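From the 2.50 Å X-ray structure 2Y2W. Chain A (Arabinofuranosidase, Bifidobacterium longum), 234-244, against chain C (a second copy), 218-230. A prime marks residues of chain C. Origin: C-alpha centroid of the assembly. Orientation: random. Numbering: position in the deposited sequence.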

# COMPACT_ATOMS: atom_id res chain seq x y z
N VAL A 234 4.23 -10.98 -0.83
CA VAL A 234 5.18 -11.98 -0.33
C VAL A 234 6.56 -11.80 -0.94
O VAL A 234 7.57 -11.94 -0.25
N ASP A 235 6.60 -11.48 -2.23
CA ASP A 235 7.87 -11.23 -2.92
C ASP A 235 8.68 -10.16 -2.19
O ASP A 235 9.86 -10.35 -1.92
N LYS A 236 8.02 -9.04 -1.86
CA LYS A 236 8.65 -7.94 -1.14
C LYS A 236 9.11 -8.34 0.26
O LYS A 236 10.27 -8.12 0.62
N VAL A 237 8.21 -8.94 1.03
CA VAL A 237 8.46 -9.32 2.42
C VAL A 237 9.56 -10.38 2.54
O VAL A 237 10.52 -10.19 3.28
N ALA A 238 9.42 -11.47 1.79
CA ALA A 238 10.39 -12.56 1.82
C ALA A 238 11.80 -12.13 1.41
O ALA A 238 12.79 -12.59 1.99
N HIS A 239 11.90 -11.23 0.43
CA HIS A 239 13.18 -10.68 0.01
C HIS A 239 13.82 -9.84 1.10
O HIS A 239 15.00 -10.01 1.41
N ALA A 240 13.04 -8.92 1.67
CA ALA A 240 13.55 -7.99 2.68
C ALA A 240 13.98 -8.69 3.96
O ALA A 240 14.92 -8.25 4.63
N MET A 241 13.31 -9.78 4.30
CA MET A 241 13.64 -10.54 5.50
C MET A 241 14.89 -11.40 5.30
O MET A 241 15.75 -11.45 6.18
N LYS A 242 14.98 -12.06 4.15
CA LYS A 242 16.17 -12.85 3.80
C LYS A 242 17.41 -11.97 3.65
O LYS A 242 18.52 -12.40 3.94
N LEU A 243 17.19 -10.74 3.18
CA LEU A 243 18.26 -9.75 3.05
C LEU A 243 18.80 -9.39 4.43
O LEU A 243 20.00 -9.22 4.61
N ALA A 244 17.88 -9.28 5.39
CA ALA A 244 18.23 -9.00 6.78
C ALA A 244 18.91 -10.20 7.44
O ALA A 244 19.94 -10.06 8.10
N GLY C 218 15.05 -3.16 -9.55
CA GLY C 218 15.97 -4.24 -9.19
C GLY C 218 15.42 -5.19 -8.14
O GLY C 218 14.82 -4.74 -7.16
N PRO C 219 15.61 -6.51 -8.34
CA PRO C 219 15.25 -7.55 -7.37
C PRO C 219 15.90 -7.36 -6.00
O PRO C 219 15.35 -7.83 -4.99
N TRP C 220 17.04 -6.69 -5.96
CA TRP C 220 17.79 -6.44 -4.72
C TRP C 220 17.18 -5.32 -3.87
O TRP C 220 17.46 -5.22 -2.67
N GLN C 221 16.35 -4.48 -4.50
CA GLN C 221 15.76 -3.34 -3.82
C GLN C 221 14.68 -3.77 -2.83
O GLN C 221 13.80 -4.58 -3.16
N VAL C 222 14.74 -3.21 -1.62
CA VAL C 222 13.70 -3.42 -0.62
C VAL C 222 12.40 -2.81 -1.15
O VAL C 222 12.34 -1.62 -1.46
N GLY C 223 11.38 -3.66 -1.26
CA GLY C 223 10.07 -3.23 -1.76
C GLY C 223 10.01 -3.07 -3.26
O GLY C 223 9.20 -2.28 -3.77
N HIS C 224 10.84 -3.82 -3.98
CA HIS C 224 10.90 -3.77 -5.44
C HIS C 224 9.55 -3.97 -6.11
O HIS C 224 8.72 -4.76 -5.64
N MET C 225 9.34 -3.25 -7.20
CA MET C 225 8.04 -3.18 -7.86
C MET C 225 8.09 -3.65 -9.31
O MET C 225 9.16 -3.72 -9.92
N SER C 226 6.92 -3.98 -9.84
CA SER C 226 6.74 -4.19 -11.27
C SER C 226 6.62 -2.83 -11.95
O SER C 226 6.29 -1.84 -11.28
N PRO C 227 6.88 -2.75 -13.27
CA PRO C 227 6.71 -1.51 -14.03
C PRO C 227 5.42 -0.77 -13.71
O PRO C 227 5.44 0.44 -13.48
N GLU C 228 4.30 -1.50 -13.68
CA GLU C 228 2.98 -0.93 -13.43
C GLU C 228 2.76 -0.48 -11.97
O GLU C 228 2.09 0.53 -11.73
N GLU C 229 3.32 -1.23 -11.02
CA GLU C 229 3.25 -0.86 -9.60
C GLU C 229 3.91 0.48 -9.33
O GLU C 229 3.35 1.33 -8.63
N TYR C 230 5.10 0.68 -9.90
CA TYR C 230 5.83 1.92 -9.75
C TYR C 230 5.15 3.07 -10.50
O TYR C 230 5.12 4.20 -10.01

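A largely polar contact, centred on two histidines and a lysine salt bridge and closed at one end by a small apolar patch, joins one side of the chain A helix to a chain C loop and the first turn of the helix that begins at Pro227′. Asp235, His239 and Leu243, four residues apart and so on the same side of the helix, all point toward chain C, each with chi1 t. Asp235 OD2 accepts a hydrogen bond from His224′ NE2 at 2.8 Å. His224′ (chi1 p) leaves its backbone sideways, but its ring end comes nearer to chain A; its other nitrogen, ND1, donates to Gln221′ O at 3.1 Å, so both ring nitrogens are used and the ring is held within its own turn as well as across the interface. The edge of this ring meets the face of His239, with centroids 5.2 Å apart and planes at 77°. The His239 ring reaches in among backbone carbonyls: CE1 lies 3.0 Å from Trp220′ O, near the ring plane, while NE2 is 3.0 Å from Pro219′ O, which sits over a ring face at an angle too poor for a hydrogen bond. On its other nitrogen, His239 ND1 binds water 1 at 2.7 Å; the same water donates to Lys236 O (2.8 Å) and accepts from Gly223′ N (2.8 Å), tying the two backbones together. Lys236 starts sideways (m, t, t, p), yet its chain, extended through chi2 and chi3 and turned at chi4, passes Gly223′ and brings NZ to Glu229′ OE1, a 2.8 Å salt bridge; NZ also makes a weak 3.4 Å hydrogen bond to His224′ O. Val222′ (chi1 t) supplies the apolar patch, with CG1 4.2 Å from Ala240 CB and CG2 3.8 Å from Leu243 CD2. Val237 faces away, and Trp220′ also directs its CA-to-CB bond away, contributing its carbonyl instead.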

# COMPACT_ATOMS: atom_id res chain seq x y z
CB VAL A 234 4.67 -13.43 -0.54
CG1 VAL A 234 5.78 -14.46 -0.31
CG2 VAL A 234 3.53 -13.70 0.39
CB ASP A 235 7.63 -10.83 -4.38
CG ASP A 235 8.92 -10.79 -5.19
OD1 ASP A 235 9.89 -11.49 -4.82
OD2 ASP A 235 8.97 -10.06 -6.20
CB LYS A 236 7.69 -6.74 -1.05
CG LYS A 236 7.44 -6.05 -2.39
CD LYS A 236 6.43 -4.92 -2.24
CE LYS A 236 6.17 -4.23 -3.57
NZ LYS A 236 5.53 -5.12 -4.58
CB VAL A 237 7.17 -9.79 3.12
CG1 VAL A 237 7.46 -10.31 4.53
CG2 VAL A 237 6.16 -8.65 3.19
CB ALA A 238 9.92 -13.73 0.96
CB HIS A 239 13.05 -9.85 -1.27
CG HIS A 239 14.26 -9.02 -1.58
ND1 HIS A 239 14.35 -7.69 -1.25
CD2 HIS A 239 15.44 -9.35 -2.16
CE1 HIS A 239 15.53 -7.22 -1.62
NE2 HIS A 239 16.21 -8.21 -2.17
CB ALA A 240 12.52 -6.92 2.97
CB MET A 241 12.46 -11.37 5.97
CG MET A 241 11.32 -10.55 6.55
SD MET A 241 9.90 -11.56 6.98
CE MET A 241 10.38 -12.18 8.59
CB LYS A 242 15.94 -13.65 2.52
CG LYS A 242 15.20 -14.97 2.72
CD LYS A 242 16.14 -16.07 3.21
CE LYS A 242 15.47 -17.44 3.13
NZ LYS A 242 15.25 -17.90 1.73
CB LEU A 243 17.76 -8.50 2.31
CG LEU A 243 18.76 -7.42 1.89
CD1 LEU A 243 19.74 -7.94 0.84
CD2 LEU A 243 18.03 -6.20 1.36
CB ALA A 244 17.00 -8.58 7.56
CB PRO C 219 15.79 -8.83 -8.02
CG PRO C 219 15.77 -8.55 -9.48
CD PRO C 219 16.09 -7.09 -9.62
CB TRP C 220 19.25 -6.10 -5.05
CG TRP C 220 19.38 -4.99 -6.05
CD1 TRP C 220 19.46 -3.65 -5.79
CD2 TRP C 220 19.44 -5.12 -7.47
NE1 TRP C 220 19.56 -2.94 -6.96
CE2 TRP C 220 19.55 -3.82 -8.01
CE3 TRP C 220 19.41 -6.22 -8.35
CZ2 TRP C 220 19.64 -3.58 -9.39
CZ3 TRP C 220 19.49 -5.98 -9.72
CH2 TRP C 220 19.60 -4.68 -10.22
CB GLN C 221 15.18 -2.36 -4.84
CG GLN C 221 14.96 -0.95 -4.30
CD GLN C 221 16.24 -0.13 -4.21
OE1 GLN C 221 16.28 0.89 -3.52
NE2 GLN C 221 17.28 -0.57 -4.90
CB VAL C 222 14.08 -2.82 0.75
CG1 VAL C 222 12.93 -2.96 1.75
CG2 VAL C 222 15.33 -3.50 1.30
CB HIS C 224 11.93 -4.76 -6.00
CG HIS C 224 11.66 -6.19 -5.66
ND1 HIS C 224 12.31 -6.85 -4.64
CD2 HIS C 224 10.82 -7.09 -6.21
CE1 HIS C 224 11.88 -8.09 -4.57
NE2 HIS C 224 10.97 -8.27 -5.51
CB MET C 225 7.52 -1.74 -7.81
CG MET C 225 7.16 -1.24 -6.42
SD MET C 225 6.89 0.54 -6.38
CE MET C 225 5.97 0.70 -4.85
CB SER C 226 5.49 -5.03 -11.53
OG SER C 226 4.32 -4.38 -11.05
CB PRO C 227 6.70 -2.00 -15.48
CG PRO C 227 7.60 -3.17 -15.47
CD PRO C 227 7.47 -3.82 -14.10
CB GLU C 228 1.86 -1.88 -13.89
CG GLU C 228 2.04 -3.36 -13.49
CD GLU C 228 3.01 -4.14 -14.40
OE1 GLU C 228 3.53 -3.56 -15.39
OE2 GLU C 228 3.24 -5.33 -14.13
CB GLU C 229 3.92 -1.93 -8.73
CG GLU C 229 3.03 -3.08 -8.33
CD GLU C 229 3.80 -4.18 -7.60
OE1 GLU C 229 4.84 -3.88 -6.98
OE2 GLU C 229 3.36 -5.35 -7.65
CB TYR C 230 7.28 1.77 -10.20
CG TYR C 230 8.13 3.00 -9.96
CD1 TYR C 230 8.45 3.41 -8.66
CD2 TYR C 230 8.62 3.75 -11.02
CE1 TYR C 230 9.23 4.53 -8.43
CE2 TYR C 230 9.40 4.88 -10.81
CZ TYR C 230 9.70 5.27 -9.51
OH TYR C 230 10.47 6.38 -9.28
O HOH W 1 12.04 -6.36 -0.70